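PDB 1YQH: IG hypothetical 16092, which is of unknown function but belongs to the UPF0045 (DUF77) family of thiamine-binding-protein relatives, and so may bind thiamine or a related small molecule. Local coordinates for residues Q7-S11 and E53-L58; S13-K19 and A73-S79. One frame throughout, in Å; residues are numbered along the deposited sequence.

In the fold
Strand 8-17 serves both contacts, first with its start and then with its end. In interaction 1 residues 7-11 lie under the first turn of helix 54-70, a buried helix-on-sheet contact made of apolar side chains with no hydrogen bond across it. Interaction 2, centred about 21 Å from the centre of interaction 1 and on the other side of the chain's centre, is partly buried: residues 13-19 pair edge to edge with 73-79, at the start of strand 75-84, through backbone hydrogen bonds. Helix 54-70 leads into strand 75-84, so the same strand meets two successive elements. Both contacts also touch neighbouring subunits of the four-chain assembly.

Interaction 1 of 2, residues Q7-S11 and E53-L58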
# COMPACT_ATOMS: atom_id res chain seq x y z
N GLN A 7 14.90 -7.83 14.08
CA GLN A 7 13.68 -8.21 13.39
C GLN A 7 13.05 -7.03 12.65
O GLN A 7 13.25 -5.87 13.03
CB GLN A 7 12.66 -8.78 14.37
CG GLN A 7 12.87 -10.26 14.66
CD GLN A 7 11.96 -10.78 15.76
OE1 GLN A 7 11.56 -11.94 15.75
NE2 GLN A 7 11.63 -9.92 16.71
N VAL A 8 12.33 -7.34 11.59
CA VAL A 8 11.40 -6.40 10.98
C VAL A 8 9.99 -6.96 11.21
O VAL A 8 9.80 -8.15 11.51
CB VAL A 8 11.64 -6.13 9.45
CG1 VAL A 8 13.06 -5.65 9.20
CG2 VAL A 8 11.32 -7.36 8.60
N THR A 9 9.01 -6.09 11.09
CA THR A 9 7.62 -6.49 10.98
C THR A 9 7.17 -6.02 9.58
O THR A 9 7.60 -4.97 9.10
CB THR A 9 6.79 -5.88 12.13
OG1 THR A 9 7.30 -6.38 13.39
CG2 THR A 9 5.32 -6.26 12.02
N MSE A 10 6.34 -6.82 8.93
CA MSE A 10 5.94 -6.59 7.55
C MSE A 10 4.49 -7.05 7.39
O MSE A 10 4.04 -7.93 8.13
CB MSE A 10 6.86 -7.42 6.65
CG MSE A 10 6.69 -7.23 5.16
SE MSE A 10 7.86 -8.46 4.24
CE MSE A 10 9.62 -7.75 4.80
N SER A 11 3.75 -6.43 6.48
CA SER A 11 2.53 -7.04 6.00
C SER A 11 2.56 -7.15 4.50
O SER A 11 3.30 -6.41 3.83
CB SER A 11 1.28 -6.28 6.48
OG SER A 11 1.20 -5.00 5.88
N GLU A 53 13.40 -11.94 10.09
CA GLU A 53 14.54 -11.36 9.38
C GLU A 53 14.12 -10.79 8.02
O GLU A 53 13.39 -11.44 7.26
CB GLU A 53 15.58 -12.45 9.19
CG GLU A 53 16.81 -12.02 8.45
CD GLU A 53 17.64 -13.19 7.95
OE1 GLU A 53 17.69 -14.25 8.64
OE2 GLU A 53 18.25 -13.05 6.87
N LEU A 54 14.59 -9.59 7.70
CA LEU A 54 14.18 -8.91 6.46
C LEU A 54 14.26 -9.80 5.22
O LEU A 54 13.27 -9.93 4.51
CB LEU A 54 15.01 -7.64 6.24
CG LEU A 54 14.70 -6.83 4.96
CD1 LEU A 54 13.24 -6.33 4.91
CD2 LEU A 54 15.68 -5.68 4.84
N ASP A 55 15.43 -10.38 4.93
CA ASP A 55 15.60 -11.17 3.71
C ASP A 55 14.74 -12.44 3.72
O ASP A 55 14.22 -12.84 2.68
CB ASP A 55 17.07 -11.54 3.48
CG ASP A 55 17.93 -10.33 3.11
OD1 ASP A 55 17.40 -9.29 2.72
OD2 ASP A 55 19.17 -10.44 3.21
N VAL A 56 14.59 -13.06 4.89
CA VAL A 56 13.74 -14.25 5.03
C VAL A 56 12.30 -13.89 4.69
O VAL A 56 11.66 -14.59 3.93
CB VAL A 56 13.84 -14.88 6.45
CG1 VAL A 56 12.81 -16.01 6.63
CG2 VAL A 56 15.25 -15.39 6.68
N LEU A 57 11.82 -12.79 5.26
CA LEU A 57 10.45 -12.33 4.99
C LEU A 57 10.22 -11.95 3.53
O LEU A 57 9.22 -12.33 2.95
CB LEU A 57 10.08 -11.19 5.93
CG LEU A 57 9.43 -11.57 7.27
CD1 LEU A 57 10.08 -12.75 7.97
CD2 LEU A 57 9.37 -10.35 8.21
N LEU A 58 11.15 -11.20 2.93
CA LEU A 58 11.01 -10.87 1.51
C LEU A 58 10.99 -12.12 0.63
O LEU A 58 10.25 -12.19 -0.35
CB LEU A 58 12.10 -9.89 1.04
CG LEU A 58 11.95 -8.49 1.62
CD1 LEU A 58 13.25 -7.72 1.36
CD2 LEU A 58 10.73 -7.77 1.02
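Residues 8-11 of strand 8-17 and the first turn of helix 54-70 (residues 54-58) run nearly in the same direction, their axes 17° apart and 9.1 Å at closest approach, leaving room for one layer of side chains. The backbones come closest where the helix starts, with Val8 CA 5.9 Å from Leu54 CA; farther on, Met10 CA and Leu57 CA are 7.7 Å apart. Glu53 is the N-cap residue, and its O accepts the first helical bond from Leu57 N at 2.9 Å. The alternation of the strand sends Val8 and Met10 toward the helix and Thr9 away. Val8 CG2 meets Leu57 CD2 at 3.6 Å and Leu54 CA at 3.9 Å. Met10, a selenomethionine extended through chi1 and chi2, carries its CE to 3.6 Å from Leu57 CB and 3.9 Å from both Leu54 CD1 and Leu58 CD2. Leu57 also rests on Leu50 of strand 48-52, and Met10 on Ile80 and Ile82 of strand 75-84, so the apolar layer spans three strands. Together with helix 23-36 on the same face and the beta-alpha-beta-beta-alpha-beta order of the chain, this layer is characteristic of a ferredoxin-like alpha/beta sandwich, consistent with the MTH1187-YkoF clan.

Interaction 2 of 2, residues S13-K19 and A73-S79; sequences SVVPQAK and AEEVITS
A classic beta bulge closes one end of a regular antiparallel pairing: Glu74 and Glu75 both face Gln17, whose N donates to Glu75 O (2.9 Å) while its O accepts from Glu74 N (2.7 Å). Glu74 is helix-like (phi/psi -80/-30°); the extended strands' axes are 4.5 Å apart at 163°. Ser13-Ser79 and Val15-Ile77 are hydrogen-bonded pairs: Ser13 N to Ser79 O 3.0 Å, Val15 N to Ile77 O 2.8 Å, each reciprocated. Non-hydrogen-bonded Val14-Thr78 and Pro16-Val76, where proline's missing NH costs nothing, face helices 23-36 and 54-70; Val14 CB meets Val76 CG1 at 3.7 Å. On the other face Val15 and Ile77 pack on Val15 of the fourth subunit, and a water oxygen bonds Ile77 O (2.8 Å), Ser79 OG (2.7 Å) and, weakly, Ser13 OG (3.4 Å). From within the bulge, Glu74 OE2 (chi1 m, chi2 p) accepts from Lys19 N at 2.8 Å. Residues 76-79 continue the sheet into the third subunit. Main-chain bonds carry most of the pairing, Glu74 excepted, leaving most side chains to core and subunit interfaces.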
# COMPACT_ATOMS: atom_id res chain seq x y z
N SER A 13 0.05 -8.56 0.84
CA SER A 13 -1.10 -9.22 0.24
C SER A 13 -0.81 -9.53 -1.22
O SER A 13 0.04 -8.87 -1.83
CB SER A 13 -2.34 -8.34 0.38
OG SER A 13 -2.13 -7.06 -0.18
N VAL A 14 -1.50 -10.53 -1.75
CA VAL A 14 -1.45 -10.87 -3.17
C VAL A 14 -2.86 -10.81 -3.75
O VAL A 14 -3.81 -11.34 -3.15
CB VAL A 14 -0.80 -12.26 -3.41
CG1 VAL A 14 0.69 -12.20 -3.09
CG2 VAL A 14 -1.48 -13.33 -2.56
N VAL A 15 -3.02 -10.14 -4.88
CA VAL A 15 -4.31 -10.09 -5.57
C VAL A 15 -4.05 -10.66 -6.95
O VAL A 15 -3.44 -9.99 -7.80
CB VAL A 15 -4.86 -8.67 -5.69
CG1 VAL A 15 -6.23 -8.69 -6.33
CG2 VAL A 15 -4.91 -7.99 -4.32
N PRO A 16 -4.45 -11.91 -7.17
CA PRO A 16 -4.17 -12.60 -8.42
C PRO A 16 -5.25 -12.43 -9.48
O PRO A 16 -6.41 -12.14 -9.15
CB PRO A 16 -4.11 -14.07 -7.98
CG PRO A 16 -5.14 -14.14 -6.87
CD PRO A 16 -5.12 -12.79 -6.18
N GLN A 17 -4.85 -12.58 -10.74
CA GLN A 17 -5.78 -12.76 -11.85
C GLN A 17 -5.59 -14.17 -12.34
O GLN A 17 -4.47 -14.55 -12.75
CB GLN A 17 -5.48 -11.78 -12.98
CG GLN A 17 -5.69 -10.33 -12.61
CD GLN A 17 -7.14 -9.99 -12.35
OE1 GLN A 17 -8.05 -10.43 -13.07
NE2 GLN A 17 -7.37 -9.18 -11.32
N ALA A 18 -6.66 -14.96 -12.31
CA ALA A 18 -6.60 -16.36 -12.76
C ALA A 18 -7.80 -16.67 -13.66
O ALA A 18 -8.94 -16.55 -13.22
CB ALA A 18 -6.57 -17.30 -11.58
N LYS A 19 -7.52 -17.12 -14.89
CA LYS A 19 -8.56 -17.40 -15.89
C LYS A 19 -9.47 -18.58 -15.54
O LYS A 19 -10.63 -18.59 -15.93
CB LYS A 19 -7.95 -17.62 -17.29
CG LYS A 19 -7.34 -16.37 -17.96
CD LYS A 19 -6.42 -16.77 -19.11
CE LYS A 19 -5.71 -15.59 -19.74
NZ LYS A 19 -4.77 -16.02 -20.84
N ALA A 73 -2.54 -18.42 -11.56
CA ALA A 73 -2.65 -16.98 -11.82
C ALA A 73 -1.77 -16.59 -13.00
O ALA A 73 -0.62 -17.02 -13.10
CB ALA A 73 -2.27 -16.15 -10.57
N GLU A 74 -2.33 -15.78 -13.90
CA GLU A 74 -1.58 -15.22 -15.00
C GLU A 74 -0.75 -14.01 -14.54
O GLU A 74 0.33 -13.74 -15.08
CB GLU A 74 -2.52 -14.85 -16.15
CG GLU A 74 -2.96 -16.07 -17.02
CD GLU A 74 -3.96 -17.03 -16.34
OE1 GLU A 74 -3.80 -18.27 -16.48
OE2 GLU A 74 -4.91 -16.57 -15.68
N GLU A 75 -1.25 -13.30 -13.53
CA GLU A 75 -0.52 -12.18 -12.95
C GLU A 75 -0.94 -11.95 -11.52
O GLU A 75 -1.98 -12.43 -11.08
CB GLU A 75 -0.67 -10.90 -13.79
CG GLU A 75 -2.11 -10.38 -13.88
CD GLU A 75 -2.26 -9.14 -14.78
OE1 GLU A 75 -1.35 -8.85 -15.59
OE2 GLU A 75 -3.31 -8.46 -14.67
N VAL A 76 -0.13 -11.19 -10.79
CA VAL A 76 -0.41 -10.94 -9.38
C VAL A 76 -0.03 -9.51 -9.08
O VAL A 76 1.02 -9.05 -9.54
CB VAL A 76 0.45 -11.86 -8.45
CG1 VAL A 76 0.07 -11.63 -6.99
CG2 VAL A 76 0.32 -13.33 -8.83
N ILE A 77 -0.87 -8.82 -8.32
CA ILE A 77 -0.48 -7.52 -7.76
C ILE A 77 -0.15 -7.77 -6.30
O ILE A 77 -1.02 -8.21 -5.51
CB ILE A 77 -1.61 -6.47 -7.89
CG1 ILE A 77 -2.09 -6.32 -9.34
CG2 ILE A 77 -1.17 -5.11 -7.28
CD1 ILE A 77 -1.01 -5.84 -10.35
N THR A 78 1.10 -7.50 -5.93
CA THR A 78 1.58 -7.82 -4.59
C THR A 78 1.88 -6.51 -3.85
O THR A 78 2.58 -5.66 -4.38
CB THR A 78 2.83 -8.74 -4.67
OG1 THR A 78 2.48 -9.95 -5.38
CG2 THR A 78 3.37 -9.11 -3.27
N SER A 79 1.34 -6.37 -2.65
CA SER A 79 1.55 -5.17 -1.84
C SER A 79 2.35 -5.57 -0.60
O SER A 79 2.13 -6.64 -0.03
CB SER A 79 0.22 -4.57 -1.39
OG SER A 79 -0.62 -4.25 -2.49
O HOH W 1 -1.91 -6.38 -3.53